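Local coordinates for MobB protein homolog (Geobacillus stearothermophilus, PDB 1XJC) that is of unknown function but probably binds a nucleotide through a P-loop and acts, like its MobB relatives, in molybdopterin guanine dinucleotide synthesis, at residues Val114-Glu119 with Arg132-Trp137. Residues are numbered along the deposited sequence; the frame is centred on the assembly and turned at random.
Sequences VLVRSE and RAVIAW
Arg117 lays the start of its side chain flat over one face of the Trp137 indole. CB sits 3.7 Å above the centre of the ring system, and CG meets CE2 at 3.5 Å. CA of Arg117 adds a CH-pi contact, 3.6 Å from the centroid of the five-membered ring. The guanidinium does not stack: its plane stands 83° from the ring plane. Its NE instead makes a salt bridge with Asp121 in the first turn of helix 119-125, whose N-cap is Ser118.

Just before this pair in the chain, strands 112-116 and 131-136 run parallel. Val114 N donates to Ala133 O, and Val114 O accepts from Ile135 N. Val116 N then donates to Ile135 O at 3.1 Å. Trp137 N closes the series on Val116 O, which continues the strand pairing one residue past the bridge of Val116 with Ala136.

On one face of the sheet, Val116 CG1 is anti to the carbonyl carbon (chi1 -58°), which leaves CG2 between the backbone N and the carbonyl carbon. CG2 presses on Ala136 CB at 3.3 Å, a tight fit, and touches Val134 CG1 at 3.8 Å. Trp122 of helix 119-125 packs on both valines. On the other face, Leu115 CD2 lies beside Ile135 CB at 4.1 Å, and Leu20 of helix 17-30 touches both residues.

The arrangement is a beta-alpha-beta crossover between neighbouring parallel strands, as in P-loop NTPase folds.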
loop_
_atom_site.group_PDB
_atom_site.type_symbol
_atom_site.label_atom_id
_atom_site.label_comp_id
_atom_site.label_asym_id
_atom_site.label_seq_id
_atom_site.Cartn_x
_atom_site.Cartn_y
_atom_site.Cartn_z
ATOM N N VAL A 114 4.467 3.340 6.887
ATOM C CA VAL A 114 3.883 4.630 7.195
ATOM C C VAL A 114 4.761 5.744 6.612
ATOM O O VAL A 114 5.984 5.767 6.839
ATOM C CB VAL A 114 3.759 4.819 8.735
ATOM C CG1 VAL A 114 3.151 6.194 9.046
ATOM C CG2 VAL A 114 2.904 3.689 9.351
ATOM N N LEU A 115 4.145 6.639 5.843
ATOM C CA LEU A 115 4.851 7.767 5.251
ATOM C C LEU A 115 4.488 9.014 6.053
ATOM O O LEU A 115 3.302 9.284 6.320
ATOM C CB LEU A 115 4.469 7.937 3.778
ATOM C CG LEU A 115 5.190 6.902 2.902
ATOM C CD1 LEU A 115 4.187 5.972 2.298
ATOM C CD2 LEU A 115 6.014 7.602 1.819
ATOM N N VAL A 116 5.509 9.763 6.459
ATOM C CA VAL A 116 5.279 10.951 7.266
ATOM C C VAL A 116 6.068 12.153 6.767
ATOM O O VAL A 116 7.248 12.036 6.425
ATOM C CB VAL A 116 5.650 10.691 8.766
ATOM C CG1 VAL A 116 4.823 9.508 9.324
ATOM C CG2 VAL A 116 7.123 10.394 8.904
ATOM N N ARG A 117 5.412 13.309 6.741
ATOM C CA ARG A 117 6.066 14.540 6.306
ATOM C C ARG A 117 6.749 15.214 7.489
ATOM O O ARG A 117 7.697 15.988 7.324
ATOM C CB ARG A 117 5.033 15.516 5.735
ATOM C CG ARG A 117 4.164 14.930 4.633
ATOM C CD ARG A 117 2.918 15.790 4.421
ATOM N NE ARG A 117 2.099 15.854 5.637
ATOM C CZ ARG A 117 0.871 16.373 5.695
ATOM N NH1 ARG A 117 0.298 16.882 4.604
ATOM N NH2 ARG A 117 0.215 16.383 6.848
ATOM N N SER A 118 6.288 14.882 8.687
ATOM C CA SER A 118 6.790 15.542 9.885
ATOM C C SER A 118 6.598 14.730 11.159
ATOM O O SER A 118 5.950 13.683 11.161
ATOM C CB SER A 118 6.024 16.847 10.054
ATOM O OG SER A 118 4.634 16.550 10.155
ATOM N N GLU A 119 7.142 15.253 12.251
ATOM C CA GLU A 119 7.009 14.610 13.544
ATOM C C GLU A 119 5.525 14.641 13.901
ATOM O O GLU A 119 5.007 13.701 14.501
ATOM C CB GLU A 119 7.843 15.362 14.591
ATOM C CG GLU A 119 7.657 14.890 16.028
ATOM C CD GLU A 119 7.857 13.392 16.195
ATOM O OE1 GLU A 119 8.796 12.838 15.585
ATOM O OE2 GLU A 119 7.073 12.771 16.954
ATOM N N ARG A 132 5.501 -1.719 9.904
ATOM C CA ARG A 132 6.779 -2.395 9.686
ATOM C C ARG A 132 7.932 -1.440 9.365
ATOM O O ARG A 132 9.102 -1.774 9.572
ATOM C CB ARG A 132 6.660 -3.424 8.555
ATOM C CG ARG A 132 5.579 -4.492 8.774
ATOM C CD ARG A 132 5.828 -5.245 10.088
ATOM N NE ARG A 132 4.836 -6.290 10.333
ATOM C CZ ARG A 132 4.838 -7.479 9.732
ATOM N NH1 ARG A 132 5.785 -7.770 8.853
ATOM N NH2 ARG A 132 3.887 -8.372 10.005
ATOM N N ALA A 133 7.615 -0.265 8.843
ATOM C CA ALA A 133 8.646 0.702 8.479
ATOM C C ALA A 133 8.015 2.049 8.295
ATOM O O ALA A 133 6.797 2.153 8.097
ATOM C CB ALA A 133 9.351 0.288 7.174
ATOM N N VAL A 134 8.865 3.070 8.357
ATOM C CA VAL A 134 8.478 4.460 8.194
ATOM C C VAL A 134 9.390 5.065 7.134
ATOM O O VAL A 134 10.601 4.802 7.130
ATOM C CB VAL A 134 8.695 5.277 9.498
ATOM C CG1 VAL A 134 8.243 6.748 9.281
ATOM C CG2 VAL A 134 7.924 4.636 10.672
ATOM N N ILE A 135 8.811 5.842 6.222
ATOM C CA ILE A 135 9.582 6.534 5.202
ATOM C C ILE A 135 9.190 7.989 5.448
ATOM O O ILE A 135 8.007 8.334 5.422
ATOM C CB ILE A 135 9.210 6.050 3.784
ATOM C CG1 ILE A 135 9.585 4.563 3.638
ATOM C CG2 ILE A 135 9.916 6.915 2.733
ATOM C CD1 ILE A 135 9.195 3.910 2.288
ATOM N N ALA A 136 10.181 8.844 5.698
ATOM C CA ALA A 136 9.888 10.224 6.064
ATOM C C ALA A 136 10.631 11.317 5.331
ATOM O O ALA A 136 11.651 11.067 4.688
ATOM C CB ALA A 136 10.130 10.388 7.561
ATOM N N TRP A 137 10.119 12.540 5.473
ATOM C CA TRP A 137 10.721 13.728 4.857
ATOM C C TRP A 137 11.898 14.196 5.713
ATOM O O TRP A 137 12.822 14.822 5.214
ATOM C CB TRP A 137 9.733 14.892 4.825
ATOM C CG TRP A 137 8.642 14.885 3.817
ATOM C CD1 TRP A 137 8.026 13.805 3.253
ATOM C CD2 TRP A 137 7.924 16.038 3.371
ATOM N NE1 TRP A 137 6.950 14.218 2.486
ATOM C CE2 TRP A 137 6.868 15.584 2.544
ATOM C CE3 TRP A 137 8.067 17.414 3.594
ATOM C CZ2 TRP A 137 5.960 16.461 1.943
ATOM C CZ3 TRP A 137 7.161 18.285 2.993
ATOM C CH2 TRP A 137 6.120 17.801 2.177
#